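Local atomic coordinates of prephenate dehydrogenase (Corynebacterium glutamicum ATCC 13032, PDB entry 3KTD), a protein that probably oxidises prephenate, with NAD+ or NADP+ as the hydride acceptor. Residues D6-L18 / L27-R39. Sequence-based numbering, arbitrary orientation. Where two conformers were deposited one is given.
Sequences DISRPVCILGLGL and LHAANHSVFGYNR
Val11 and Ile13 on strand 11-14 exchange backbone hydrogen bonds with the parallel strand 34-37, five bonds in all joining the pair. Val11 N donates to Ser33 O and Val11 O takes Phe35 N; Ile13 repeats the pattern, its N on Phe35 O at 2.9 Å and its O receiving Tyr37 N. Gly15 N, just past the strand, closes the series on Tyr37 O, 2.9 Å away.

On the Cys12 and Phe35 side of the sheet, Cys12 lays CB over one face of the phenyl ring, while SG approaches obliquely, 3.7 Å from Phe35 CE2, as a sulfur-aromatic contact. The ring gets there because chi1 (66°) sets CG between the backbone N and the carbonyl carbon. Farther along this side, Leu14 CD1 touches Tyr37 CB.

The other side is aliphatic: Val34 CG2 meets Ile13 CD1 at 4.0 Å, and Leu27 CD1, rising from the last helical turn, packs on Val11 CG1 at 3.9 Å. Past the strand end, Leu16 CG lies 3.6 Å from Tyr37 O. Before the strand, Ile7 CD1 touches Leu27 CD2 and, in the given conformer of His32, one of two, lies over a face of the imidazole, a tentative CH-pi contact 4.0 Å from the ring centroid. A Schellman motif at Asn31 ends the helix and turns the chain toward strand 34-37.

This is a right-handed beta-alpha-beta crossover opening a Rossmann-type domain; Gly15 and Gly17 belong to a GxGxxG pattern consistent with dinucleotide binding, and Gly17 is the N-cap of helix 18-29. Strand 71-74 hydrogen-bonds along the other edge of 11-14. Helix 58-67 packs on Cys12, Leu14 and Tyr37, whereas helix 162-177 meets Ile7, Val11 and His32.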
loop_
_atom_site.group_PDB
_atom_site.type_symbol
_atom_site.label_atom_id
_atom_site.label_comp_id
_atom_site.label_asym_id
_atom_site.label_seq_id
_atom_site.Cartn_x
_atom_site.Cartn_y
_atom_site.Cartn_z
ATOM N N ASP A 6 14.100 -17.195 30.722
ATOM C CA ASP A 6 15.131 -16.302 30.096
ATOM C C ASP A 6 16.137 -17.096 29.244
ATOM O O ASP A 6 15.994 -18.307 29.083
ATOM C CB ASP A 6 15.850 -15.484 31.175
ATOM C CG ASP A 6 16.511 -16.360 32.239
ATOM O OD1 ASP A 6 17.041 -17.449 31.905
ATOM O OD2 ASP A 6 16.498 -15.944 33.415
ATOM N N ILE A 7 17.159 -16.410 28.725
ATOM C CA ILE A 7 18.125 -17.001 27.778
ATOM C C ILE A 7 19.328 -17.624 28.520
ATOM O O ILE A 7 20.043 -16.947 29.260
ATOM C CB ILE A 7 18.605 -15.945 26.716
ATOM C CG1 ILE A 7 17.440 -15.087 26.195
ATOM C CG2 ILE A 7 19.281 -16.633 25.529
ATOM C CD1 ILE A 7 17.873 -13.743 25.633
ATOM N N SER A 8 19.543 -18.922 28.312
ATOM C CA SER A 8 20.607 -19.665 29.001
ATOM C C SER A 8 22.019 -19.434 28.439
ATOM O O SER A 8 22.994 -19.894 29.025
ATOM C CB SER A 8 20.310 -21.161 28.943
ATOM O OG SER A 8 20.682 -21.698 27.688
ATOM N N ARG A 9 22.125 -18.759 27.296
ATOM C CA ARG A 9 23.415 -18.485 26.667
ATOM C C ARG A 9 23.568 -17.000 26.403
ATOM O O ARG A 9 22.573 -16.304 26.197
ATOM C CB ARG A 9 23.515 -19.188 25.317
ATOM C CG ARG A 9 23.497 -20.690 25.348
ATOM C CD ARG A 9 23.399 -21.229 23.926
ATOM N NE ARG A 9 23.653 -22.667 23.832
ATOM C CZ ARG A 9 22.760 -23.624 24.090
ATOM N NH1 ARG A 9 21.521 -23.327 24.480
ATOM N NH2 ARG A 9 23.116 -24.897 23.963
ATOM N N PRO A 10 24.817 -16.502 26.397
ATOM C CA PRO A 10 25.023 -15.131 25.927
ATOM C C PRO A 10 24.796 -15.100 24.410
ATOM O O PRO A 10 25.164 -16.063 23.724
ATOM C CB PRO A 10 26.488 -14.858 26.273
ATOM C CG PRO A 10 27.129 -16.213 26.293
ATOM C CD PRO A 10 26.079 -17.144 26.811
ATOM N N VAL A 11 24.162 -14.041 23.903
ATOM C CA VAL A 11 23.874 -13.926 22.466
ATOM C C VAL A 11 25.037 -13.239 21.755
ATOM O O VAL A 11 25.557 -12.237 22.241
ATOM C CB VAL A 11 22.562 -13.149 22.202
ATOM C CG1 VAL A 11 22.355 -12.933 20.719
ATOM C CG2 VAL A 11 21.376 -13.887 22.784
ATOM N N CYS A 12 25.434 -13.787 20.607
ATOM C CA CYS A 12 26.534 -13.247 19.791
ATOM C C CYS A 12 26.036 -12.859 18.381
ATOM O O CYS A 12 25.843 -13.731 17.527
ATOM C CB CYS A 12 27.659 -14.278 19.701
ATOM S SG CYS A 12 29.079 -13.801 18.692
ATOM N N ILE A 13 25.853 -11.557 18.140
ATOM C CA ILE A 13 25.269 -11.070 16.872
ATOM C C ILE A 13 26.321 -10.747 15.802
ATOM O O ILE A 13 27.175 -9.879 15.998
ATOM C CB ILE A 13 24.395 -9.811 17.096
ATOM C CG1 ILE A 13 23.324 -10.070 18.154
ATOM C CG2 ILE A 13 23.719 -9.405 15.799
ATOM C CD1 ILE A 13 22.621 -8.840 18.637
ATOM N N LEU A 14 26.249 -11.446 14.671
ATOM C CA LEU A 14 27.173 -11.226 13.567
ATOM C C LEU A 14 26.465 -10.374 12.513
ATOM O O LEU A 14 25.515 -10.817 11.854
ATOM C CB LEU A 14 27.659 -12.559 13.002
ATOM C CG LEU A 14 28.876 -13.213 13.682
ATOM C CD1 LEU A 14 29.013 -12.881 15.167
ATOM C CD2 LEU A 14 28.849 -14.730 13.463
ATOM N N GLY A 15 26.934 -9.139 12.368
ATOM C CA GLY A 15 26.270 -8.157 11.528
ATOM C C GLY A 15 25.422 -7.288 12.437
ATOM O O GLY A 15 24.553 -7.801 13.156
ATOM N N LEU A 16 25.685 -5.979 12.414
ATOM C CA LEU A 16 24.996 -5.029 13.283
ATOM C C LEU A 16 24.353 -3.886 12.516
ATOM O O LEU A 16 24.677 -2.718 12.738
ATOM C CB LEU A 16 25.962 -4.495 14.351
ATOM C CG LEU A 16 26.424 -5.568 15.340
ATOM C CD1 LEU A 16 27.510 -5.057 16.292
ATOM C CD2 LEU A 16 25.223 -6.102 16.110
ATOM N N GLY A 17 23.432 -4.240 11.621
ATOM C CA GLY A 17 22.635 -3.262 10.871
ATOM C C GLY A 17 21.253 -3.093 11.485
ATOM O O GLY A 17 21.072 -3.282 12.686
ATOM N N LEU A 18 20.266 -2.737 10.661
ATOM C CA LEU A 18 18.902 -2.554 11.143
ATOM C C LEU A 18 18.461 -3.660 12.097
ATOM O O LEU A 18 18.028 -3.385 13.216
ATOM C CB LEU A 18 17.924 -2.508 9.978
ATOM C CG LEU A 18 16.466 -2.291 10.394
ATOM C CD1 LEU A 18 16.271 -0.885 10.952
ATOM C CD2 LEU A 18 15.537 -2.556 9.223
ATOM N N LEU A 27 18.414 -6.197 23.502
ATOM C CA LEU A 27 18.933 -7.191 24.428
ATOM C C LEU A 27 19.723 -6.531 25.543
ATOM O O LEU A 27 19.715 -7.009 26.680
ATOM C CB LEU A 27 19.824 -8.204 23.712
ATOM C CG LEU A 27 19.115 -9.267 22.870
ATOM C CD1 LEU A 27 20.129 -10.139 22.165
ATOM C CD2 LEU A 27 18.169 -10.119 23.714
ATOM N N HIS A 28 20.407 -5.440 25.206
ATOM C CA HIS A 28 21.204 -4.692 26.173
ATOM C C HIS A 28 20.271 -3.962 27.123
ATOM O O HIS A 28 20.498 -3.953 28.333
ATOM C CB HIS A 28 22.118 -3.701 25.449
ATOM C CG HIS A 28 23.115 -3.022 26.334
ATOM N ND1 HIS A 28 24.255 -3.650 26.791
ATOM C CD2 HIS A 28 23.165 -1.757 26.812
ATOM C CE1 HIS A 28 24.954 -2.808 27.528
ATOM N NE2 HIS A 28 24.317 -1.650 27.552
ATOM N N ALA A 29 19.221 -3.362 26.560
ATOM C CA ALA A 29 18.189 -2.666 27.336
ATOM C C ALA A 29 17.572 -3.645 28.335
ATOM O O ALA A 29 17.529 -3.368 29.536
ATOM C CB ALA A 29 17.108 -2.075 26.408
ATOM N N ALA A 30 17.141 -4.804 27.829
ATOM C CA ALA A 30 16.582 -5.879 28.662
ATOM C C ALA A 30 17.620 -6.528 29.584
ATOM O O ALA A 30 17.295 -7.467 30.297
ATOM C CB ALA A 30 15.918 -6.952 27.787
ATOM N N ASN A 31 18.861 -6.045 29.535
ATOM C CA ASN A 31 19.940 -6.455 30.439
ATOM C C ASN A 31 20.453 -7.884 30.272
ATOM O O ASN A 31 20.997 -8.445 31.224
ATOM C CB ASN A 31 19.549 -6.205 31.912
ATOM C CG ASN A 31 20.736 -6.335 32.872
ATOM O OD1 ASN A 31 21.890 -6.105 32.494
ATOM N ND2 ASN A 31 20.452 -6.709 34.118
ATOM N N HIS A 32 20.303 -8.476 29.086
ATOM C CA HIS A 32 20.803 -9.825 28.796
ATOM C C HIS A 32 22.231 -9.750 28.249
ATOM O O HIS A 32 22.572 -8.803 27.545
ATOM C CB HIS A 32 19.908 -10.526 27.761
ATOM C CG HIS A 32 18.528 -10.848 28.252
ATOM N ND1 HIS A 32 17.424 -10.092 27.920
ATOM C CD2 HIS A 32 18.071 -11.853 29.038
ATOM C CE1 HIS A 32 16.349 -10.614 28.485
ATOM N NE2 HIS A 32 16.715 -11.684 29.167
ATOM N N SER A 33 23.044 -10.760 28.553
ATOM C CA SER A 33 24.421 -10.839 28.077
ATOM C C SER A 33 24.460 -10.905 26.551
ATOM O O SER A 33 23.913 -11.829 25.961
ATOM C CB SER A 33 25.098 -12.080 28.669
ATOM O OG SER A 33 26.448 -12.170 28.250
ATOM N N VAL A 34 25.117 -9.933 25.923
ATOM C CA VAL A 34 25.191 -9.880 24.464
ATOM C C VAL A 34 26.414 -9.115 23.952
ATOM O O VAL A 34 26.888 -8.163 24.584
ATOM C CB VAL A 34 23.918 -9.226 23.873
ATOM C CG1 VAL A 34 23.801 -7.772 24.321
ATOM C CG2 VAL A 34 23.916 -9.314 22.355
ATOM N N PHE A 35 26.917 -9.545 22.803
ATOM C CA PHE A 35 28.042 -8.886 22.141
ATOM C C PHE A 35 27.962 -9.169 20.639
ATOM O O PHE A 35 27.213 -10.044 20.217
ATOM C CB PHE A 35 29.387 -9.328 22.757
ATOM C CG PHE A 35 29.725 -10.778 22.546
ATOM C CD1 PHE A 35 29.048 -11.775 23.231
ATOM C CD2 PHE A 35 30.754 -11.145 21.698
ATOM C CE1 PHE A 35 29.365 -13.117 23.038
ATOM C CE2 PHE A 35 31.083 -12.483 21.502
ATOM C CZ PHE A 35 30.386 -13.468 22.170
ATOM N N GLY A 36 28.699 -8.430 19.821
ATOM C CA GLY A 36 28.580 -8.617 18.377
ATOM C C GLY A 36 29.714 -8.105 17.519
ATOM O O GLY A 36 30.679 -7.520 18.010
ATOM N N TYR A 37 29.573 -8.336 16.218
ATOM C CA TYR A 37 30.588 -7.990 15.239
ATOM C C TYR A 37 30.006 -7.145 14.116
ATOM O O TYR A 37 28.938 -7.453 13.582
ATOM C CB TYR A 37 31.219 -9.277 14.689
ATOM C CG TYR A 37 31.828 -9.169 13.308
ATOM C CD1 TYR A 37 33.040 -8.519 13.102
ATOM C CD2 TYR A 37 31.201 -9.737 12.210
ATOM C CE1 TYR A 37 33.604 -8.421 11.835
ATOM C CE2 TYR A 37 31.752 -9.646 10.944
ATOM C CZ TYR A 37 32.956 -8.983 10.760
ATOM O OH TYR A 37 33.499 -8.886 9.492
ATOM N N ASN A 38 30.717 -6.065 13.796
ATOM C CA ASN A 38 30.431 -5.212 12.649
ATOM C C ASN A 38 31.711 -5.195 11.830
ATOM O O ASN A 38 32.790 -5.008 12.389
ATOM C CB ASN A 38 30.082 -3.795 13.108
ATOM C CG ASN A 38 29.555 -2.908 11.973
ATOM O OD1 ASN A 38 29.681 -3.241 10.795
ATOM N ND2 ASN A 38 28.955 -1.775 12.334
ATOM N N ARG A 39 31.612 -5.419 10.523
ATOM C CA ARG A 39 32.800 -5.386 9.657
ATOM C C ARG A 39 33.436 -4.000 9.685
ATOM O O ARG A 39 34.657 -3.874 9.766
ATOM C CB ARG A 39 32.446 -5.755 8.218
ATOM C CG ARG A 39 33.658 -5.910 7.293
ATOM C CD ARG A 39 33.220 -6.182 5.856
ATOM N NE ARG A 39 32.360 -7.365 5.766
ATOM C CZ ARG A 39 32.784 -8.617 5.586
ATOM N NH1 ARG A 39 34.083 -8.898 5.461
ATOM N NH2 ARG A 39 31.897 -9.606 5.529
HETATM O O HOH W 1 27.100 -4.296 10.093
#